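Local coordinates for protein aminotransferase class-III (Sphaerobacter thermophilus DSM 20745, PDB 6K8H) that belongs to the class-III aminotransferases (omega-transaminases) of the PLP-dependent aminotransferase clan and carries (5-hydroxy-4,6-dimethylpyridin-3-yl)methyl dihydrogen phosphate in its pocket, at residues Gly272-Ile284 / Val290-Val302. Numbering follows the deposited sequence.
Sequences GVTPDLTAMGKII and VGAVGGSAEVMSV. With PLR ((5-hydroxy-4,6-dimethylpyridin-3-yl)methyl dihydrogen phosphate), chain D.
Leu277 turns CG beside its own backbone N (chi1 -64°) and CD1 continues the chain outward, while the other branch, CD2, meets Met300 SD at 3.7 Å and Val299 CG1. Met280 begins with the same first rotation but bends at chi3 (-89°), folding CE back to 4.0 Å from Ala292 CB. Both side chains belong to an antiparallel beta hairpin, strands 277-281 and 291-295, within the seven-stranded mixed sheet of this PLP-dependent transferase fold; strand 251-255 flanks 277-281, and 120-124 flanks 291-295. The evidence for the register is two hydrogen-bonded pairs. Thr278 and Gly294 exchange N-H...O bonds in both directions, the one from Thr278 N to Gly294 O measuring 2.8 Å. Met280 and Ala292 do likewise, although Ala292 N approaches Met280 O from 47° above the carbonyl plane. Beyond the strands, Ser296 N reaches Asp276 O at 3.3 Å, in the carbonyl plane, adding a single bond past the last pair, just before helix 297-300. Ser296 caps that helix, its OG accepting from Val299 N, and shares a water with Asp276 OD1; the other carboxylate oxygen, OD2, meets Arg242 in a salt bridge and Leu252 N in a hydrogen bond. At the opposite end of the hairpin, Ile284 CD1 fits against Ala292 CB at 3.7 Å and Val290 CG2 at 4.0 Å, so Ala292 CB touches both Ile284 and Met280. Here the pairing gives way to the ligand pocket: Lys282 NZ is covalently joined to PLR C4A, while Thr317 of the second subunit packs on the lysine and hydrogen-bonds the ligand. One water ties pocket to hairpin, accepting from Lys282 N and donating to Val290 O and, at 2.8 Å, to PLR O3P.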
ATOM      1  N   GLY B 272     -27.175  -8.284  -6.784  1.00 15.33           N
ATOM      2  CA  GLY B 272     -28.229  -8.164  -5.791  1.00 16.04           C
ATOM      3  C   GLY B 272     -27.917  -8.748  -4.431  1.00 17.09           C
ATOM      4  O   GLY B 272     -28.808  -9.317  -3.793  1.00 19.17           O
ATOM      5  N   VAL B 273     -26.677  -8.624  -3.963  1.00 13.48           N
ATOM      6  CA  VAL B 273     -26.283  -9.153  -2.662  1.00 13.60           C
ATOM      7  C   VAL B 273     -25.511  -8.078  -1.905  1.00 15.67           C
ATOM      8  O   VAL B 273     -24.633  -7.424  -2.476  1.00 15.65           O
ATOM      9  CB  VAL B 273     -25.445 -10.439  -2.803  1.00 15.90           C
ATOM     10  CG1 VAL B 273     -24.899 -10.877  -1.456  1.00 17.39           C
ATOM     11  CG2 VAL B 273     -26.291 -11.561  -3.422  1.00 15.87           C
ATOM     12  N   THR B 274     -25.839  -7.901  -0.617  1.00 11.37           N
ATOM     13  CA  THR B 274     -25.275  -6.837   0.205  1.00 11.90           C
ATOM     14  C   THR B 274     -24.188  -7.415   1.098  1.00 13.45           C
ATOM     15  O   THR B 274     -24.509  -8.072   2.102  1.00 12.57           O
ATOM     16  CB  THR B 274     -26.364  -6.189   1.066  1.00 17.22           C
ATOM     17  OG1 THR B 274     -27.485  -5.820   0.247  1.00 17.53           O
ATOM     18  CG2 THR B 274     -25.823  -4.963   1.790  1.00 18.51           C
ATOM     19  N   PRO B 275     -22.912  -7.190   0.808  1.00 11.00           N
ATOM     20  CA  PRO B 275     -21.857  -7.686   1.694  1.00 10.50           C
ATOM     21  C   PRO B 275     -21.780  -6.826   2.950  1.00 10.65           C
ATOM     22  O   PRO B 275     -22.369  -5.747   3.039  1.00  9.60           O
ATOM     23  CB  PRO B 275     -20.578  -7.565   0.856  1.00  9.67           C
ATOM     24  CG  PRO B 275     -20.888  -6.460  -0.141  1.00 10.86           C
ATOM     25  CD  PRO B 275     -22.377  -6.525  -0.395  1.00 11.49           C
ATOM     26  N   ASP B 276     -21.039  -7.330   3.931  1.00  7.99           N
ATOM     27  CA  ASP B 276     -20.797  -6.547   5.135  1.00  8.96           C
ATOM     28  C   ASP B 276     -19.679  -5.542   4.908  1.00  9.27           C
ATOM     29  O   ASP B 276     -19.750  -4.403   5.395  1.00  7.16           O
ATOM     30  CB  ASP B 276     -20.478  -7.486   6.298  1.00  9.29           C
ATOM     31  CG  ASP B 276     -21.603  -8.484   6.547  1.00 15.02           C
ATOM     32  OD1 ASP B 276     -22.733  -8.037   6.865  1.00 17.41           O
ATOM     33  OD2 ASP B 276     -21.366  -9.702   6.393  1.00 12.66           O
ATOM     34  N   LEU B 277     -18.649  -5.951   4.171  1.00  6.12           N
ATOM     35  CA  LEU B 277     -17.554  -5.074   3.782  1.00  5.73           C
ATOM     36  C   LEU B 277     -17.262  -5.261   2.306  1.00  6.20           C
ATOM     37  O   LEU B 277     -17.539  -6.310   1.723  1.00  7.55           O
ATOM     38  CB  LEU B 277     -16.261  -5.345   4.573  1.00  5.37           C
ATOM     39  CG  LEU B 277     -16.290  -5.105   6.086  1.00  7.63           C
ATOM     40  CD1 LEU B 277     -14.980  -5.532   6.709  1.00  3.75           C
ATOM     41  CD2 LEU B 277     -16.605  -3.655   6.437  1.00  5.79           C
ATOM     42  N   THR B 278     -16.670  -4.227   1.717  1.00  8.06           N
ATOM     43  CA  THR B 278     -16.170  -4.241   0.351  1.00  7.10           C
ATOM     44  C   THR B 278     -14.772  -3.635   0.339  1.00  8.58           C
ATOM     45  O   THR B 278     -14.549  -2.567   0.922  1.00 10.18           O
ATOM     46  CB  THR B 278     -17.085  -3.460  -0.594  1.00  7.93           C
ATOM     47  OG1 THR B 278     -18.421  -3.967  -0.515  1.00 10.30           O
ATOM     48  CG2 THR B 278     -16.609  -3.624  -2.025  1.00  9.16           C
ATOM     49  N   ALA B 279     -13.836  -4.334  -0.305  1.00  8.70           N
ATOM     50  CA  ALA B 279     -12.518  -3.815  -0.637  1.00  9.09           C
ATOM     51  C   ALA B 279     -12.545  -3.279  -2.065  1.00  6.95           C
ATOM     52  O   ALA B 279     -13.159  -3.879  -2.951  1.00  7.06           O
ATOM     53  CB  ALA B 279     -11.440  -4.899  -0.501  1.00  6.40           C
ATOM     54  N   MET B 280     -11.918  -2.119  -2.265  1.00  6.25           N
ATOM     55  CA  MET B 280     -11.917  -1.409  -3.538  1.00  7.54           C
ATOM     56  C   MET B 280     -10.531  -0.833  -3.768  1.00 10.05           C
ATOM     57  O   MET B 280      -9.716  -0.730  -2.847  1.00  7.77           O
ATOM     58  CB  MET B 280     -12.956  -0.273  -3.549  1.00  9.33           C
ATOM     59  CG  MET B 280     -14.371  -0.713  -3.218  1.00  8.55           C
ATOM     60  SD  MET B 280     -15.417   0.651  -2.653  1.00 12.68           S
ATOM     61  CE  MET B 280     -15.091   0.614  -0.881  1.00  6.62           C
ATOM     62  N   GLY B 281     -10.291  -0.414  -5.000  1.00  9.65           N
ATOM     63  CA  GLY B 281      -9.039   0.212  -5.388  1.00  9.97           C
ATOM     64  C   GLY B 281      -9.090   0.541  -6.863  1.00  7.89           C
ATOM     65  O   GLY B 281     -10.180   0.753  -7.400  1.00  9.00           O
ATOM     66  N   LYS B 282      -7.925   0.587  -7.519  1.00 11.07           N
ATOM     67  CA  LYS B 282      -7.818   0.791  -8.964  1.00  8.73           C
ATOM     68  C   LYS B 282      -8.582   2.032  -9.452  1.00  7.86           C
ATOM     69  O   LYS B 282      -8.088   3.162  -9.284  1.00  9.12           O
ATOM     70  CB  LYS B 282      -8.254  -0.496  -9.680  1.00 11.78           C
ATOM     71  CG  LYS B 282      -7.289  -1.675  -9.397  1.00 13.74           C
ATOM     72  CD  LYS B 282      -7.502  -2.884 -10.310  1.00 12.71           C
ATOM     73  CE  LYS B 282      -6.250  -3.800 -10.384  1.00 16.67           C
ATOM     74  NZ  LYS B 282      -6.133  -4.781  -9.250  1.00 24.61           N
ATOM     75  N   ILE B 283      -9.756   1.864 -10.051  1.00  8.52           N
ATOM     76  CA  ILE B 283     -10.395   3.041 -10.715  1.00 11.12           C
ATOM     77  C   ILE B 283     -10.635   4.192  -9.731  1.00 10.27           C
ATOM     78  O   ILE B 283     -10.540   5.340 -10.153  1.00  9.52           O
ATOM     79  CB  ILE B 283     -11.706   2.653 -11.428  1.00  9.08           C
ATOM     80  CG1 ILE B 283     -12.829   2.359 -10.433  1.00  8.12           C
ATOM     81  CG2 ILE B 283     -11.483   1.510 -12.406  1.00  8.25           C
ATOM     82  CD1 ILE B 283     -14.198   2.360 -11.048  1.00 10.80           C
ATOM     83  N   ILE B 284     -10.845   3.884  -8.457  1.00  8.66           N
ATOM     84  CA  ILE B 284     -11.343   4.907  -7.549  1.00  7.70           C
ATOM     85  C   ILE B 284     -10.248   5.911  -7.224  1.00  8.28           C
ATOM     86  O   ILE B 284     -10.495   6.875  -6.494  1.00 11.77           O
ATOM     87  CB  ILE B 284     -11.923   4.294  -6.253  1.00  8.11           C
ATOM     88  CG1 ILE B 284     -10.857   3.509  -5.485  1.00 10.08           C
ATOM     89  CG2 ILE B 284     -13.094   3.402  -6.548  1.00 10.40           C
ATOM     90  CD1 ILE B 284     -11.196   3.325  -4.005  1.00  6.97           C
ATOM     91  N   VAL B 290      -4.095   3.824  -4.482  1.00  8.88           N
ATOM     92  CA  VAL B 290      -5.352   3.939  -3.747  1.00  7.84           C
ATOM     93  C   VAL B 290      -5.883   2.568  -3.362  1.00  8.04           C
ATOM     94  O   VAL B 290      -5.647   1.568  -4.056  1.00  7.78           O
ATOM     95  CB  VAL B 290      -6.403   4.682  -4.590  1.00  7.10           C
ATOM     96  CG1 VAL B 290      -6.799   3.826  -5.777  1.00  6.53           C
ATOM     97  CG2 VAL B 290      -7.622   5.086  -3.746  1.00  7.36           C
ATOM     98  N   GLY B 291      -6.610   2.525  -2.252  1.00  7.14           N
ATOM     99  CA  GLY B 291      -7.515   1.437  -1.937  1.00  6.76           C
ATOM    100  C   GLY B 291      -8.568   1.984  -0.997  1.00  7.37           C
ATOM    101  O   GLY B 291      -8.486   3.122  -0.531  1.00  5.79           O
ATOM    102  N   ALA B 292      -9.556   1.156  -0.701  1.00  4.84           N
ATOM    103  CA  ALA B 292     -10.583   1.595   0.233  1.00  8.33           C
ATOM    104  C   ALA B 292     -11.289   0.374   0.772  1.00  8.47           C
ATOM    105  O   ALA B 292     -11.474  -0.606   0.058  1.00  6.72           O
ATOM    106  CB  ALA B 292     -11.603   2.542  -0.425  1.00  5.75           C
ATOM    107  N   VAL B 293     -11.679   0.441   2.033  1.00  6.74           N
ATOM    108  CA  VAL B 293     -12.513  -0.573   2.651  1.00  8.16           C
ATOM    109  C   VAL B 293     -13.744   0.144   3.183  1.00  7.47           C
ATOM    110  O   VAL B 293     -13.626   1.197   3.818  1.00  7.40           O
ATOM    111  CB  VAL B 293     -11.753  -1.328   3.763  1.00 11.56           C
ATOM    112  CG1 VAL B 293     -11.036  -0.349   4.679  1.00  9.65           C
ATOM    113  CG2 VAL B 293     -12.688  -2.203   4.551  1.00  9.26           C
ATOM    114  N   GLY B 294     -14.925  -0.384   2.872  1.00  9.44           N
ATOM    115  CA  GLY B 294     -16.129   0.262   3.354  1.00  8.93           C
ATOM    116  C   GLY B 294     -17.216  -0.757   3.598  1.00  8.32           C
ATOM    117  O   GLY B 294     -17.126  -1.912   3.180  1.00  8.31           O
ATOM    118  N   GLY B 295     -18.264  -0.300   4.269  1.00  7.12           N
ATOM    119  CA  GLY B 295     -19.399  -1.173   4.513  1.00  6.37           C
ATOM    120  C   GLY B 295     -20.337  -0.590   5.549  1.00 10.45           C
ATOM    121  O   GLY B 295     -20.472   0.637   5.673  1.00  9.13           O
ATOM    122  N   SER B 296     -21.028  -1.491   6.249  1.00  8.84           N
ATOM    123  CA  SER B 296     -21.947  -1.081   7.299  1.00 13.42           C
ATOM    124  C   SER B 296     -21.211  -0.297   8.379  1.00 11.10           C
ATOM    125  O   SER B 296     -20.055  -0.602   8.717  1.00 12.07           O
ATOM    126  CB  SER B 296     -22.656  -2.280   7.893  1.00 12.92           C
ATOM    127  OG  SER B 296     -21.753  -3.129   8.588  1.00 11.05           O
ATOM    128  N   ALA B 297     -21.892   0.736   8.908  1.00 11.56           N
ATOM    129  CA  ALA B 297     -21.371   1.438  10.083  1.00 13.57           C
ATOM    130  C   ALA B 297     -21.148   0.484  11.248  1.00 14.90           C
ATOM    131  O   ALA B 297     -20.195   0.651  12.021  1.00 11.98           O
ATOM    132  CB  ALA B 297     -22.320   2.556  10.482  1.00 13.50           C
ATOM    133  N   GLU B 298     -21.973  -0.563  11.338  1.00 16.22           N
ATOM    134  CA  GLU B 298     -21.832  -1.543  12.410  1.00 14.62           C
ATOM    135  C   GLU B 298     -20.444  -2.181  12.408  1.00 17.15           C
ATOM    136  O   GLU B 298     -19.770  -2.232  13.444  1.00 15.11           O
ATOM    137  CB  GLU B 298     -22.929  -2.604  12.291  1.00 14.66           C
ATOM    138  CG  GLU B 298     -22.709  -3.869  13.107  1.00 19.84           C
ATOM    139  CD  GLU B 298     -22.972  -3.701  14.608  1.00 24.59           C
ATOM    140  OE1 GLU B 298     -23.410  -2.605  15.030  1.00 29.67           O
ATOM    141  OE2 GLU B 298     -22.733  -4.673  15.367  1.00 27.45           O
ATOM    142  N   VAL B 299     -19.993  -2.675  11.253  1.00 10.75           N
ATOM    143  CA  VAL B 299     -18.695  -3.338  11.222  1.00  8.15           C
ATOM    144  C   VAL B 299     -17.568  -2.316  11.171  1.00  9.00           C
ATOM    145  O   VAL B 299     -16.551  -2.462  11.861  1.00 11.98           O
ATOM    146  CB  VAL B 299     -18.617  -4.327  10.041  1.00  8.08           C
ATOM    147  CG1 VAL B 299     -17.253  -4.993  10.004  1.00  9.03           C
ATOM    148  CG2 VAL B 299     -19.728  -5.366  10.128  1.00 11.95           C
ATOM    149  N   MET B 300     -17.735  -1.254  10.383  1.00  9.96           N
ATOM    150  CA  MET B 300     -16.681  -0.257  10.284  1.00 10.59           C
ATOM    151  C   MET B 300     -16.407   0.439  11.613  1.00 12.48           C
ATOM    152  O   MET B 300     -15.359   1.075  11.747  1.00 10.37           O
ATOM    153  CB  MET B 300     -17.032   0.768   9.201  1.00  8.22           C
ATOM    154  CG  MET B 300     -17.072   0.184   7.788  1.00  7.33           C
ATOM    155  SD  MET B 300     -15.422  -0.199   7.193  1.00  9.92           S
ATOM    156  CE  MET B 300     -14.773   1.472   7.091  1.00  8.39           C
ATOM    157  N   SER B 301     -17.299   0.307  12.606  1.00 10.94           N
ATOM    158  CA  SER B 301     -17.071   0.946  13.903  1.00 12.53           C
ATOM    159  C   SER B 301     -15.819   0.441  14.617  1.00 14.32           C
ATOM    160  O   SER B 301     -15.346   1.108  15.542  1.00 10.65           O
ATOM    161  CB  SER B 301     -18.290   0.754  14.805  1.00 13.53           C
ATOM    162  OG  SER B 301     -18.443  -0.612  15.119  1.00 13.20           O
ATOM    163  N   VAL B 302     -15.258  -0.705  14.215  1.00  9.80           N
ATOM    164  CA  VAL B 302     -13.998  -1.157  14.809  1.00 11.71           C
ATOM    165  C   VAL B 302     -12.879  -0.147  14.575  1.00 13.10           C
ATOM    166  O   VAL B 302     -11.870  -0.162  15.289  1.00  8.83           O
ATOM    167  CB  VAL B 302     -13.594  -2.553  14.273  1.00 11.45           C
ATOM    168  CG1 VAL B 302     -14.708  -3.553  14.531  1.00 11.60           C
ATOM    169  CG2 VAL B 302     -13.251  -2.500  12.779  1.00  8.91           C
TER
HETATM  170  N1  PLR D 501      -8.051  -7.650  -5.428  1.00 11.69           N
HETATM  171  C2  PLR D 501      -8.252  -7.827  -6.729  1.00 15.00           C
HETATM  172  C2A PLR D 501      -9.479  -8.547  -7.184  1.00 16.71           C
HETATM  173  C3  PLR D 501      -7.333  -7.325  -7.661  1.00 21.00           C
HETATM  174  O3  PLR D 501      -7.575  -7.516  -8.973  1.00 19.77           O
HETATM  175  C4  PLR D 501      -6.188  -6.640  -7.208  1.00 18.77           C
HETATM  176  C4A PLR D 501      -5.225  -6.105  -8.172  1.00 26.64           C
HETATM  177  C5  PLR D 501      -6.011  -6.463  -5.832  1.00 19.17           C
HETATM  178  C6  PLR D 501      -6.953  -6.998  -4.995  1.00 17.45           C
HETATM  179  C5A PLR D 501      -4.800  -5.764  -5.275  1.00 17.28           C
HETATM  180  O4P PLR D 501      -4.748  -4.326  -5.523  1.00 13.05           O
HETATM  181  P   PLR D 501      -3.318  -3.590  -5.579  1.00 12.77           P
HETATM  182  O1P PLR D 501      -2.640  -3.950  -4.297  1.00  6.81           O
HETATM  183  O2P PLR D 501      -2.613  -4.145  -6.762  1.00 10.14           O
HETATM  184  O3P PLR D 501      -3.596  -2.127  -5.709  1.00  9.29           O
HETATM  185  O   HOH W   1     -22.781  -5.968   8.699  1.00 25.41           O
HETATM  186  O   HOH W   2     -19.676  -3.361   1.652  1.00 11.20           O
HETATM  187  O   HOH W   3      -5.514  -0.117  -6.194  1.00 10.57           O